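Long-range contacts in PlaB phospholipase (Legionella pneumophila, PDB 6ZTH), which binds NAD(+) and, as a phospholipase, probably hydrolyses phospholipids with an alpha/beta-hydrolase-like domain: residues G213-N218 and Y335-Y340; T196-D201 and V221-T226; F377-Q382 and T392-Y397; M256-L261 and N312-T317. All coordinates share one frame; numbering follows the deposited sequence.

In the fold
Following the chain from the N terminus, residues 196-201 leave the parallel sheet at the end of strand 191-197, and the chain returns at 221-226 to close interaction 2. Before that return, residues 213-218 open interaction 1, which closes much later at 335-340, so the two cross; a probable backbone bond between Gly216 O and Val223 N links them. Within the long excursion of interaction 1 lies interaction 4, where helix 300-320 comes back onto edge strand 257-261, itself the sheet neighbour of strand 191-197. Interaction 3 follows separately as the hairpin 378-383/391-396. Through Asp380, bridged to Arg222, and Tyr397, bonded to Arg339, the hairpin is joined to interactions 2 and 1.

Interaction 1 of 4, residues G213-N218 and Y335-Y340; sequences GESGSN and YITNRY. Unlike the reference sequence in segment 213-218: Asn218 (reference Asp). With NAD (nicotinamide-adenine-dinucleotide), chain H.
The backbones of Ser215 and Thr337 come within 5.2 Å of each other, CA to CA, where a type II turn from Glu214 to Ser217 meets the chain just leaving strand 332-336. Gly216 holds the third position of that turn, with phi at 92°, and Ser217 OG donates to Glu214 O at 3.2 Å, back across the turn. The ring of Tyr340 lies against the outside of the turn. Ser215 O sits 3.9 Å above one ring face, offset toward the rim, while Gly216 CA approaches Tyr340 CD1 to 3.7 Å; the glycine has no side chain to hold the ring off. Beyond the ring, Tyr340 OH reaches Ser215 CB at 3.5 Å and takes a weak but nearly straight bond (175°) from Asn338 N. The methyl CG2 of Thr337 meets the same Ser215 CB at 4.0 Å, while Thr337 OG1 bonds to Glu321 O. Tyr335 turns to a bound NAD, its OH 3.6 Å from nicotinamide C3N, and makes a cation-pi contact with Arg202. The turn bonds through Gly216 to Val223 at the start of helix 223-226, and strand 391-396 lies beyond, where Phe394 meets both Glu214 and the Tyr340 ring.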
# COMPACT_ATOMS: atom_id res chain seq x y z
N GLY D 213 15.94 -20.63 14.28
CA GLY D 213 16.20 -21.80 15.10
C GLY D 213 15.05 -22.78 15.09
O GLY D 213 14.86 -23.55 16.04
N GLU D 214 14.28 -22.79 14.00
CA GLU D 214 13.07 -23.59 13.94
C GLU D 214 13.38 -25.08 13.90
O GLU D 214 14.26 -25.53 13.17
CB GLU D 214 12.25 -23.21 12.71
CG GLU D 214 11.11 -24.17 12.41
CD GLU D 214 10.14 -23.61 11.40
OE1 GLU D 214 9.07 -23.12 11.82
OE2 GLU D 214 10.45 -23.66 10.19
N SER D 215 12.64 -25.85 14.70
CA SER D 215 12.77 -27.30 14.66
C SER D 215 12.18 -27.84 13.36
O SER D 215 11.12 -27.40 12.91
CB SER D 215 12.06 -27.93 15.86
OG SER D 215 12.25 -27.15 17.03
N GLY D 216 12.88 -28.80 12.77
CA GLY D 216 12.56 -29.25 11.43
C GLY D 216 13.31 -28.52 10.34
O GLY D 216 12.97 -28.68 9.16
N SER D 217 14.32 -27.73 10.70
CA SER D 217 15.12 -27.00 9.73
C SER D 217 16.58 -27.06 10.17
O SER D 217 16.92 -27.66 11.20
CB SER D 217 14.65 -25.54 9.61
OG SER D 217 15.48 -24.67 10.37
N ASN D 218 17.44 -26.44 9.37
CA ASN D 218 18.85 -26.30 9.69
C ASN D 218 19.21 -24.87 10.05
O ASN D 218 20.40 -24.55 10.20
CB ASN D 218 19.71 -26.78 8.52
CG ASN D 218 19.44 -26.01 7.25
OD1 ASN D 218 18.51 -25.20 7.19
ND2 ASN D 218 20.24 -26.24 6.23
N TYR D 335 15.56 -29.41 23.81
CA TYR D 335 14.97 -29.09 22.52
C TYR D 335 14.47 -30.37 21.86
O TYR D 335 15.22 -31.36 21.77
CB TYR D 335 15.98 -28.38 21.62
CG TYR D 335 16.37 -27.01 22.13
CD1 TYR D 335 15.44 -25.97 22.14
CD2 TYR D 335 17.65 -26.76 22.60
CE1 TYR D 335 15.79 -24.72 22.61
CE2 TYR D 335 18.00 -25.50 23.07
CZ TYR D 335 17.07 -24.49 23.07
OH TYR D 335 17.41 -23.24 23.53
N ILE D 336 13.22 -30.36 21.43
CA ILE D 336 12.57 -31.50 20.79
C ILE D 336 12.43 -31.20 19.30
O ILE D 336 11.85 -30.17 18.93
CB ILE D 336 11.20 -31.80 21.42
CG1 ILE D 336 11.38 -32.38 22.83
CG2 ILE D 336 10.41 -32.75 20.54
CD1 ILE D 336 11.61 -33.87 22.86
N THR D 337 12.95 -32.09 18.46
CA THR D 337 12.81 -31.98 17.02
C THR D 337 12.29 -33.31 16.49
O THR D 337 12.91 -34.36 16.71
CB THR D 337 14.14 -31.63 16.35
OG1 THR D 337 15.00 -32.77 16.34
CG2 THR D 337 14.83 -30.49 17.10
N ASN D 338 11.15 -33.27 15.80
CA ASN D 338 10.51 -34.45 15.25
C ASN D 338 10.60 -34.41 13.72
O ASN D 338 11.48 -33.74 13.15
CB ASN D 338 9.06 -34.51 15.76
CG ASN D 338 8.99 -34.83 17.24
OD1 ASN D 338 9.75 -35.66 17.75
ND2 ASN D 338 8.07 -34.18 17.94
N ARG D 339 9.69 -35.12 13.05
CA ARG D 339 9.58 -35.11 11.60
C ARG D 339 8.32 -34.33 11.22
O ARG D 339 7.27 -34.48 11.85
CB ARG D 339 9.53 -36.53 11.05
CG ARG D 339 10.72 -37.39 11.46
CD ARG D 339 10.30 -38.79 11.89
NE ARG D 339 9.67 -39.55 10.81
CZ ARG D 339 10.33 -40.31 9.94
NH1 ARG D 339 11.65 -40.43 10.01
NH2 ARG D 339 9.67 -40.96 8.99
N TYR D 340 8.44 -33.51 10.18
CA TYR D 340 7.40 -32.55 9.83
C TYR D 340 7.04 -32.67 8.36
O TYR D 340 7.78 -33.25 7.56
CB TYR D 340 7.85 -31.12 10.14
CG TYR D 340 8.31 -30.91 11.57
CD1 TYR D 340 9.57 -31.32 11.98
CD2 TYR D 340 7.48 -30.32 12.50
CE1 TYR D 340 9.99 -31.14 13.28
CE2 TYR D 340 7.89 -30.13 13.81
CZ TYR D 340 9.14 -30.54 14.19
OH TYR D 340 9.56 -30.36 15.49
PA NAD H . 11.30 -19.00 21.32
O1A NAD H . 12.80 -18.99 21.25
O2A NAD H . 10.74 -20.03 20.37
O5B NAD H . 10.72 -17.51 20.94
C5B NAD H . 9.31 -17.34 20.89
C4B NAD H . 8.97 -15.90 20.31
O4B NAD H . 9.65 -14.82 21.20
C3B NAD H . 9.47 -15.73 19.16
O3B NAD H . 8.65 -14.76 18.42
C2B NAD H . 10.99 -15.10 19.41
O2B NAD H . 11.44 -14.42 18.19
C1B NAD H . 10.81 -14.25 20.34
N9A NAD H . 12.00 -14.00 21.25
C8A NAD H . 12.79 -15.01 21.63
N7A NAD H . 13.75 -14.51 22.42
C5A NAD H . 13.55 -13.18 22.53
C6A NAD H . 14.23 -12.19 23.22
N6A NAD H . 15.44 -12.27 24.07
N1A NAD H . 13.81 -10.94 23.17
C2A NAD H . 12.71 -10.62 22.44
N3A NAD H . 12.03 -11.59 21.76
C4A NAD H . 12.46 -12.87 21.82
O3 NAD H . 10.80 -19.34 22.87
PN NAD H . 11.78 -19.92 24.04
O1N NAD H . 12.40 -21.21 23.59
O2N NAD H . 10.95 -20.14 25.30
O5D NAD H . 12.97 -18.81 24.37
C5D NAD H . 13.65 -18.94 25.60
C4D NAD H . 15.09 -18.48 25.42
O4D NAD H . 15.78 -19.40 24.82
C3D NAD H . 15.11 -17.12 24.48
O3D NAD H . 16.08 -16.15 25.07
C2D NAD H . 15.50 -17.47 23.36
O2D NAD H . 16.28 -16.34 22.72
C1D NAD H . 16.42 -18.73 23.63
N1N NAD H . 16.47 -19.58 22.59
C2N NAD H . 17.67 -19.85 22.00
C3N NAD H . 17.74 -20.74 20.92
C7N NAD H . 19.12 -21.02 20.25
O7N NAD H . 19.23 -21.90 19.48
N7N NAD H . 20.28 -20.18 20.59
C4N NAD H . 16.60 -21.34 20.45
C5N NAD H . 15.41 -21.08 21.04
C6N NAD H . 15.34 -20.19 22.13

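Interaction 2 of 4, residues T196-D201 and V221-T226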
# COMPACT_ATOMS: atom_id res chain seq x y z
N THR D 196 20.54 -33.13 2.87
CA THR D 196 20.36 -32.00 3.78
C THR D 196 20.69 -32.40 5.21
O THR D 196 20.93 -33.57 5.53
CB THR D 196 18.92 -31.47 3.69
OG1 THR D 196 18.87 -30.12 4.19
CG2 THR D 196 17.96 -32.35 4.48
N GLY D 197 20.70 -31.39 6.09
CA GLY D 197 20.84 -31.61 7.51
C GLY D 197 19.76 -30.86 8.28
O GLY D 197 19.02 -30.05 7.71
N GLN D 198 19.69 -31.14 9.58
CA GLN D 198 18.65 -30.55 10.42
C GLN D 198 19.19 -30.03 11.74
O GLN D 198 18.45 -29.93 12.73
CB GLN D 198 17.52 -31.56 10.69
CG GLN D 198 17.89 -32.69 11.64
CD GLN D 198 16.67 -33.47 12.10
OE1 GLN D 198 15.80 -33.81 11.30
NE2 GLN D 198 16.59 -33.75 13.40
N LYS D 199 20.47 -29.67 11.79
CA LYS D 199 21.08 -29.18 13.02
C LYS D 199 21.03 -27.66 13.07
O LYS D 199 21.35 -26.98 12.09
CB LYS D 199 22.53 -29.65 13.15
CG LYS D 199 23.05 -29.54 14.58
CD LYS D 199 24.56 -29.75 14.66
CE LYS D 199 24.94 -30.64 15.83
NZ LYS D 199 25.11 -29.85 17.09
N ILE D 200 20.64 -27.14 14.23
CA ILE D 200 20.61 -25.71 14.48
C ILE D 200 21.97 -25.30 15.05
O ILE D 200 22.40 -25.82 16.08
CB ILE D 200 19.48 -25.34 15.44
CG1 ILE D 200 18.13 -25.82 14.89
CG2 ILE D 200 19.47 -23.84 15.70
CD1 ILE D 200 17.58 -24.97 13.76
N ASP D 201 22.64 -24.38 14.37
CA ASP D 201 23.84 -23.75 14.92
C ASP D 201 23.36 -22.75 15.96
O ASP D 201 23.12 -21.57 15.67
CB ASP D 201 24.67 -23.09 13.83
CG ASP D 201 26.03 -22.63 14.34
OD1 ASP D 201 26.24 -22.64 15.57
OD2 ASP D 201 26.89 -22.25 13.51
N VAL D 221 16.54 -23.55 5.83
CA VAL D 221 15.63 -24.37 5.04
C VAL D 221 15.07 -25.48 5.92
O VAL D 221 15.82 -26.17 6.62
CB VAL D 221 16.33 -24.97 3.80
CG1 VAL D 221 17.42 -25.96 4.22
CG2 VAL D 221 15.32 -25.66 2.89
N ARG D 222 13.76 -25.67 5.86
CA ARG D 222 13.12 -26.77 6.57
C ARG D 222 13.34 -28.07 5.81
O ARG D 222 13.44 -28.09 4.58
CB ARG D 222 11.63 -26.50 6.74
CG ARG D 222 11.30 -25.14 7.35
CD ARG D 222 9.83 -24.78 7.15
NE ARG D 222 9.34 -23.87 8.18
CZ ARG D 222 8.17 -23.24 8.13
NH1 ARG D 222 7.36 -23.42 7.09
NH2 ARG D 222 7.81 -22.44 9.12
N VAL D 223 13.44 -29.17 6.56
CA VAL D 223 13.69 -30.46 5.93
C VAL D 223 12.59 -30.80 4.93
O VAL D 223 12.85 -31.45 3.91
CB VAL D 223 13.83 -31.57 7.00
CG1 VAL D 223 14.29 -32.87 6.35
CG2 VAL D 223 14.80 -31.14 8.09
N ALA D 224 11.36 -30.36 5.20
CA ALA D 224 10.26 -30.63 4.29
C ALA D 224 10.44 -29.92 2.95
O ALA D 224 9.89 -30.37 1.94
CB ALA D 224 8.94 -30.21 4.92
N ALA D 225 11.19 -28.82 2.92
CA ALA D 225 11.33 -28.02 1.71
C ALA D 225 12.45 -28.50 0.79
O ALA D 225 12.47 -28.11 -0.38
CB ALA D 225 11.59 -26.55 2.08
N THR D 226 13.37 -29.33 1.30
CA THR D 226 14.51 -29.74 0.50
C THR D 226 14.17 -30.85 -0.48
O THR D 226 14.82 -30.98 -1.53
CB THR D 226 15.64 -30.23 1.42
OG1 THR D 226 16.88 -30.25 0.70
CG2 THR D 226 15.33 -31.64 1.93
O HOH W 1 17.25 -28.69 6.29
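Thr196 and Thr226 face each other methyl to methyl, CG2 to CG2 at 3.7 Å, with their side chains crossing obliquely. Both have the same rotamer, OG1 anti to the backbone N (chi1 -160° in Thr196 and -163° in Thr226), which places each methyl between the backbone N and the carbonyl carbon and sends it across the gap. The hydroxyl of Thr226 lies beside this pair, its OG1 3.8 Å from Thr196 CB.

Val223, at the start of the short helix, straddles Thr196 and Gln198 with its two branches. Val223 CG1 lies 4.2 Å from Thr196 CG2, whereas Val223 CG2 rests on Gln198 CB at 3.8 Å. Gln198 offers only the root of its side chain to this contact; the extended remainder carries OE1 away to Gln318 NE2.

On the other flank of Thr196, its hydroxyl faces the side of Val221. One water sits there, 3.0 Å from Thr196 OG1, and donates to Gly197 O at 2.6 Å and to Val221 O at 2.9 Å. It spans the two backbones where their carbonyl oxygens could not bond to each other.

Strand 257-261 covers much of the same patch, with Val260 against Thr196 and Val223, and Phe258 against Thr226. The chemistry is accordingly divided: methyl packing joins residues 196-198 to the helix, and a single buried water gives two carbonyls and one hydroxyl a polar partner that direct contact does not supply.

Interaction 3 of 4, residues F377-Q382 and T392-Y397; sequences FFVDRQ and TYFLDY. With NAD (nicotinamide-adenine-dinucleotide), chain G.
Val379 and Asp380 both face Phe394 across this antiparallel pair, and Phe394 O accepts from both of their amides, from Val379 N at 3.0 Å and Asp380 N at 3.2 Å. The return bond, Phe394 N to Asp380 O, is short at 2.7 Å, and two more link Gln382 with Thr392.

The tight side carries Phe378, Arg381 and Tyr393. With CG anti to its backbone N (chi1 179°), the Phe378 ring lies between Asp380 N over one face and the adenine-side ribose of an NAD over the other, C4B standing 3.3 Å above the ring centre. Tyr393 CE2 comes to the edge of that ring, 3.3 Å from Phe378 CE2, the planes inclined at 82°. Arg381 CB covers a face of Tyr393, 4.2 Å from the ring centroid. Tyr393 OH comes within 2.9 Å of adenine N3A, and it is hydrogen-bonded to a second NAD, whose phosphate Arg381 NH2 meets in a salt bridge.

The side-chain contact is lighter at Val379, which lies alongside Phe394 with CB 4.0 Å from CD2. Buried Asp380 beside it is held by a salt bridge to Arg222 and a hydrogen bond to Tyr211.

Together these strands form a beta hairpin with a classic bulge at Val379-Asp380, one face of which lines an NAD site to which Arg202 and Ala207 of the second subunit also contribute.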
# COMPACT_ATOMS: atom_id res chain seq x y z
N PHE D 377 -0.30 -30.35 16.69
CA PHE D 377 -0.16 -30.64 15.27
C PHE D 377 0.49 -29.50 14.51
O PHE D 377 1.15 -29.73 13.49
CB PHE D 377 -1.54 -30.93 14.67
CG PHE D 377 -2.36 -29.69 14.42
CD1 PHE D 377 -2.81 -28.91 15.48
CD2 PHE D 377 -2.67 -29.29 13.13
CE1 PHE D 377 -3.56 -27.77 15.25
CE2 PHE D 377 -3.41 -28.15 12.90
CZ PHE D 377 -3.86 -27.39 13.96
N PHE D 378 0.33 -28.27 14.99
CA PHE D 378 0.68 -27.08 14.25
C PHE D 378 2.06 -26.57 14.66
O PHE D 378 2.42 -26.62 15.84
CB PHE D 378 -0.37 -25.99 14.47
CG PHE D 378 -0.08 -24.70 13.76
CD1 PHE D 378 0.75 -23.75 14.34
CD2 PHE D 378 -0.64 -24.43 12.52
CE1 PHE D 378 1.01 -22.56 13.69
CE2 PHE D 378 -0.38 -23.24 11.87
CZ PHE D 378 0.45 -22.31 12.46
N VAL D 379 2.82 -26.09 13.68
CA VAL D 379 4.11 -25.46 13.92
C VAL D 379 4.16 -24.04 13.39
O VAL D 379 4.66 -23.13 14.07
CB VAL D 379 5.26 -26.30 13.32
CG1 VAL D 379 6.59 -25.88 13.92
CG2 VAL D 379 5.01 -27.78 13.53
N ASP D 380 3.64 -23.81 12.19
CA ASP D 380 3.73 -22.49 11.58
C ASP D 380 2.82 -22.41 10.36
O ASP D 380 2.59 -23.41 9.68
CB ASP D 380 5.17 -22.17 11.18
CG ASP D 380 5.29 -20.85 10.47
OD1 ASP D 380 5.01 -19.80 11.10
OD2 ASP D 380 5.67 -20.82 9.28
N ARG D 381 2.32 -21.21 10.11
CA ARG D 381 1.54 -20.90 8.92
C ARG D 381 2.05 -19.60 8.32
O ARG D 381 2.45 -18.68 9.05
CB ARG D 381 0.05 -20.77 9.23
CG ARG D 381 -0.33 -19.43 9.86
CD ARG D 381 -1.57 -19.53 10.73
NE ARG D 381 -2.19 -18.22 10.94
CZ ARG D 381 -3.39 -18.03 11.46
NH1 ARG D 381 -4.14 -19.06 11.84
NH2 ARG D 381 -3.86 -16.79 11.60
N GLN D 382 2.04 -19.51 6.99
CA GLN D 382 2.48 -18.31 6.31
C GLN D 382 1.64 -18.10 5.06
O GLN D 382 1.34 -19.05 4.34
CB GLN D 382 3.96 -18.38 5.94
CG GLN D 382 4.71 -17.07 6.12
CD GLN D 382 6.18 -17.17 5.76
OE1 GLN D 382 7.06 -16.94 6.59
NE2 GLN D 382 6.46 -17.51 4.51
N THR D 392 0.84 -21.74 3.15
CA THR D 392 1.78 -22.81 3.46
C THR D 392 1.67 -23.14 4.95
O THR D 392 1.95 -22.29 5.80
CB THR D 392 3.21 -22.43 3.10
OG1 THR D 392 3.28 -22.10 1.71
CG2 THR D 392 4.16 -23.58 3.40
N TYR D 393 1.28 -24.37 5.25
CA TYR D 393 1.19 -24.86 6.61
C TYR D 393 2.39 -25.76 6.90
O TYR D 393 2.77 -26.58 6.07
CB TYR D 393 -0.11 -25.64 6.84
CG TYR D 393 -1.16 -24.88 7.62
CD1 TYR D 393 -1.85 -23.82 7.06
CD2 TYR D 393 -1.46 -25.24 8.93
CE1 TYR D 393 -2.81 -23.13 7.78
CE2 TYR D 393 -2.42 -24.56 9.65
CZ TYR D 393 -3.09 -23.50 9.07
OH TYR D 393 -4.04 -22.82 9.80
N PHE D 394 2.97 -25.60 8.09
CA PHE D 394 4.06 -26.45 8.56
C PHE D 394 3.57 -27.23 9.77
O PHE D 394 3.18 -26.62 10.78
CB PHE D 394 5.30 -25.63 8.89
CG PHE D 394 6.58 -26.43 8.90
CD1 PHE D 394 6.90 -27.26 7.84
CD2 PHE D 394 7.46 -26.35 9.96
CE1 PHE D 394 8.07 -28.00 7.84
CE2 PHE D 394 8.63 -27.08 9.97
CZ PHE D 394 8.93 -27.91 8.91
N LEU D 395 3.59 -28.55 9.68
CA LEU D 395 2.95 -29.42 10.65
C LEU D 395 3.91 -30.49 11.13
O LEU D 395 4.84 -30.88 10.41
CB LEU D 395 1.70 -30.09 10.04
CG LEU D 395 0.91 -29.26 9.03
CD1 LEU D 395 0.02 -30.15 8.18
CD2 LEU D 395 0.09 -28.20 9.74
N ASP D 396 3.68 -30.97 12.35
CA ASP D 396 4.46 -32.05 12.93
C ASP D 396 3.82 -33.38 12.55
O ASP D 396 2.70 -33.67 12.97
CB ASP D 396 4.55 -31.90 14.45
CG ASP D 396 5.61 -32.79 15.06
OD1 ASP D 396 5.46 -34.03 15.00
OD2 ASP D 396 6.60 -32.25 15.60
N TYR D 397 4.53 -34.18 11.75
CA TYR D 397 3.95 -35.43 11.28
C TYR D 397 3.80 -36.44 12.42
O TYR D 397 2.78 -37.13 12.51
CB TYR D 397 4.82 -36.02 10.16
CG TYR D 397 4.36 -37.38 9.70
CD1 TYR D 397 3.43 -37.52 8.68
CD2 TYR D 397 4.87 -38.54 10.28
CE1 TYR D 397 3.01 -38.76 8.25
CE2 TYR D 397 4.46 -39.78 9.86
CZ TYR D 397 3.53 -39.89 8.85
OH TYR D 397 3.12 -41.14 8.44
PA NAD G . -3.92 -24.23 18.45
O1A NAD G . -5.40 -24.43 18.64
O2A NAD G . -3.43 -23.16 19.40
O5B NAD G . -3.64 -23.78 16.91
C5B NAD G . -2.34 -23.34 16.56
C4B NAD G . -2.39 -22.60 15.16
O4B NAD G . -3.12 -23.50 14.12
C3B NAD G . -3.08 -21.54 15.23
O3B NAD G . -2.60 -20.58 14.23
C2B NAD G . -4.64 -22.01 14.86
O2B NAD G . -5.40 -20.83 14.42
C1B NAD G . -4.50 -22.83 13.90
N9A NAD G . -5.54 -23.93 13.81
C8A NAD G . -6.05 -24.50 14.92
N7A NAD G . -6.94 -25.43 14.54
C5A NAD G . -6.97 -25.45 13.20
C6A NAD G . -7.70 -26.22 12.30
N6A NAD G . -8.70 -27.28 12.54
N1A NAD G . -7.54 -26.04 11.00
C2A NAD G . -6.66 -25.11 10.54
N3A NAD G . -5.94 -24.35 11.42
C4A NAD G . -6.11 -24.54 12.74
O3 NAD G . -3.12 -25.65 18.74
PN NAD G . -3.82 -26.98 19.39
O1N NAD G . -4.28 -26.68 20.79
O2N NAD G . -2.80 -28.10 19.40
O5D NAD G . -5.12 -27.45 18.47
C5D NAD G . -5.51 -28.80 18.51
C4D NAD G . -7.02 -28.90 18.33
O4D NAD G . -7.62 -28.49 19.41
C3D NAD G . -7.48 -27.90 17.09
O3D NAD G . -8.53 -28.60 16.28
C2D NAD G . -7.96 -26.88 17.61
O2D NAD G . -9.03 -26.30 16.71
C1D NAD G . -8.57 -27.40 18.99
N1N NAD G . -8.62 -26.45 19.95
C2N NAD G . -9.82 -26.14 20.51
C3N NAD G . -9.89 -25.16 21.51
C7N NAD G . -11.28 -24.80 22.14
O7N NAD G . -11.33 -24.14 23.11
N7N NAD G . -12.52 -25.28 21.51
C4N NAD G . -8.76 -24.51 21.92
C5N NAD G . -7.56 -24.83 21.36
C6N NAD G . -7.49 -25.81 20.37

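Interaction 4 of 4, residues M256-L261 and N312-T317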
# COMPACT_ATOMS: atom_id res chain seq x y z
N MSE D 256 13.52 -39.62 -5.73
CA MSE D 256 14.84 -39.00 -5.72
C MSE D 256 15.57 -39.34 -4.42
O MSE D 256 14.95 -39.40 -3.35
CB MSE D 256 14.76 -37.48 -5.89
CG MSE D 256 16.14 -36.82 -6.00
SE MSE D 256 16.16 -34.87 -6.20
CE MSE D 256 15.14 -34.71 -7.85
N ALA D 257 16.87 -39.56 -4.53
CA ALA D 257 17.71 -39.72 -3.35
C ALA D 257 17.45 -38.60 -2.36
O ALA D 257 17.54 -37.42 -2.70
CB ALA D 257 19.19 -39.74 -3.76
N PHE D 258 17.13 -38.97 -1.12
CA PHE D 258 16.82 -38.03 -0.05
C PHE D 258 17.63 -38.39 1.18
O PHE D 258 17.57 -39.53 1.65
CB PHE D 258 15.32 -38.03 0.27
CG PHE D 258 14.95 -37.18 1.45
CD1 PHE D 258 15.20 -35.82 1.44
CD2 PHE D 258 14.36 -37.74 2.56
CE1 PHE D 258 14.86 -35.04 2.53
CE2 PHE D 258 14.01 -36.96 3.65
CZ PHE D 258 14.26 -35.61 3.63
N GLY D 259 18.39 -37.43 1.70
CA GLY D 259 19.23 -37.69 2.85
C GLY D 259 19.21 -36.58 3.89
O GLY D 259 19.51 -35.42 3.57
N VAL D 260 18.86 -36.92 5.12
CA VAL D 260 18.98 -36.02 6.26
C VAL D 260 20.24 -36.45 7.01
O VAL D 260 20.21 -37.39 7.81
CB VAL D 260 17.73 -36.06 7.15
CG1 VAL D 260 17.99 -35.32 8.47
CG2 VAL D 260 16.54 -35.45 6.42
N LEU D 261 21.35 -35.77 6.74
CA LEU D 261 22.64 -36.17 7.28
C LEU D 261 22.83 -35.63 8.69
O LEU D 261 22.18 -34.66 9.10
CB LEU D 261 23.75 -35.69 6.35
CG LEU D 261 23.61 -36.12 4.89
CD1 LEU D 261 24.88 -35.83 4.10
CD2 LEU D 261 23.25 -37.60 4.77
N ASN D 312 18.16 -44.98 5.17
CA ASN D 312 18.59 -45.52 6.46
C ASN D 312 19.29 -44.45 7.30
O ASN D 312 19.04 -44.35 8.50
CB ASN D 312 19.52 -46.71 6.23
CG ASN D 312 18.77 -47.98 5.87
OD1 ASN D 312 17.62 -48.15 6.26
ND2 ASN D 312 19.43 -48.86 5.14
N ILE D 313 20.16 -43.65 6.68
CA ILE D 313 20.83 -42.59 7.41
C ILE D 313 19.83 -41.52 7.85
O ILE D 313 19.86 -41.05 8.99
CB ILE D 313 21.97 -41.98 6.56
CG1 ILE D 313 23.03 -43.05 6.26
CG2 ILE D 313 22.58 -40.78 7.27
CD1 ILE D 313 24.15 -43.12 7.28
N THR D 314 18.94 -41.12 6.94
CA THR D 314 17.88 -40.19 7.30
C THR D 314 17.18 -40.63 8.58
O THR D 314 16.93 -39.82 9.48
CB THR D 314 16.87 -40.08 6.16
OG1 THR D 314 17.49 -39.44 5.03
CG2 THR D 314 15.65 -39.27 6.58
N LYS D 315 16.89 -41.93 8.70
CA LYS D 315 16.20 -42.44 9.88
C LYS D 315 17.06 -42.29 11.12
O LYS D 315 16.65 -41.68 12.11
CB LYS D 315 15.82 -43.90 9.66
CG LYS D 315 14.75 -44.12 8.60
CD LYS D 315 14.85 -45.51 8.00
CE LYS D 315 13.53 -45.95 7.39
NZ LYS D 315 12.75 -44.80 6.83
N GLU D 316 18.28 -42.85 11.10
CA GLU D 316 19.13 -42.82 12.28
C GLU D 316 19.43 -41.39 12.71
O GLU D 316 19.52 -41.10 13.91
CB GLU D 316 20.42 -43.58 12.01
CG GLU D 316 21.27 -43.83 13.25
CD GLU D 316 20.49 -44.46 14.38
OE1 GLU D 316 19.93 -45.55 14.18
OE2 GLU D 316 20.44 -43.85 15.48
N THR D 317 19.59 -40.48 11.75
CA THR D 317 19.90 -39.09 12.09
C THR D 317 18.78 -38.48 12.94
O THR D 317 19.04 -37.81 13.95
CB THR D 317 20.12 -38.27 10.82
OG1 THR D 317 21.27 -38.76 10.13
CG2 THR D 317 20.33 -36.79 11.16
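Val260 and Thr314 bring their CA atoms to 4.4 Å where helix 300-320 lies along strand 257-261, the two segment axes 6.5 Å apart and inclined at 28°. Two threonines one helical turn apart grip the single residue Val260. Its amide N donates to Thr314 OG1 at 2.9 Å, with an angle of 160° at the hydrogen. Its carbonyl O lies 2.9 Å from Thr317 OG1, which is equally near Ile313 O, so that one hydroxyl proton has two carbonyls to choose from.

Thr314 has OG1 anti to its carbonyl carbon (chi1 -67°). This sets the hydroxyl beside the helix backbone, where it also bonds to Leu310 O, and swings the methyl forward. CG2 of Thr314 then lies 3.9 Å from Val260 CB, with the side chains at about a right angle, and 4.1 Å from Phe258 CE2. Thr317 repeats the pattern, its methyl CG2 meeting Val260 CG1 at 3.9 Å. At the flank Ile313 CG2 touches Leu261 CD2, a lighter contact.

On the other side of the strand, Gly259 and Leu261 pair with Thr196 of strand 191-197. Strand 257-261 is the outermost strand of the parallel sheet in this chain, so Val260 N and O face away from that neighbour. The helix supplies hydroxyls where another strand would have supplied peptide groups: Thr314 takes the Val260 amide, and Thr317 can serve its carbonyl, though Ile313 O competes for that proton, while the threonine methyls keep the surrounding surface apolar.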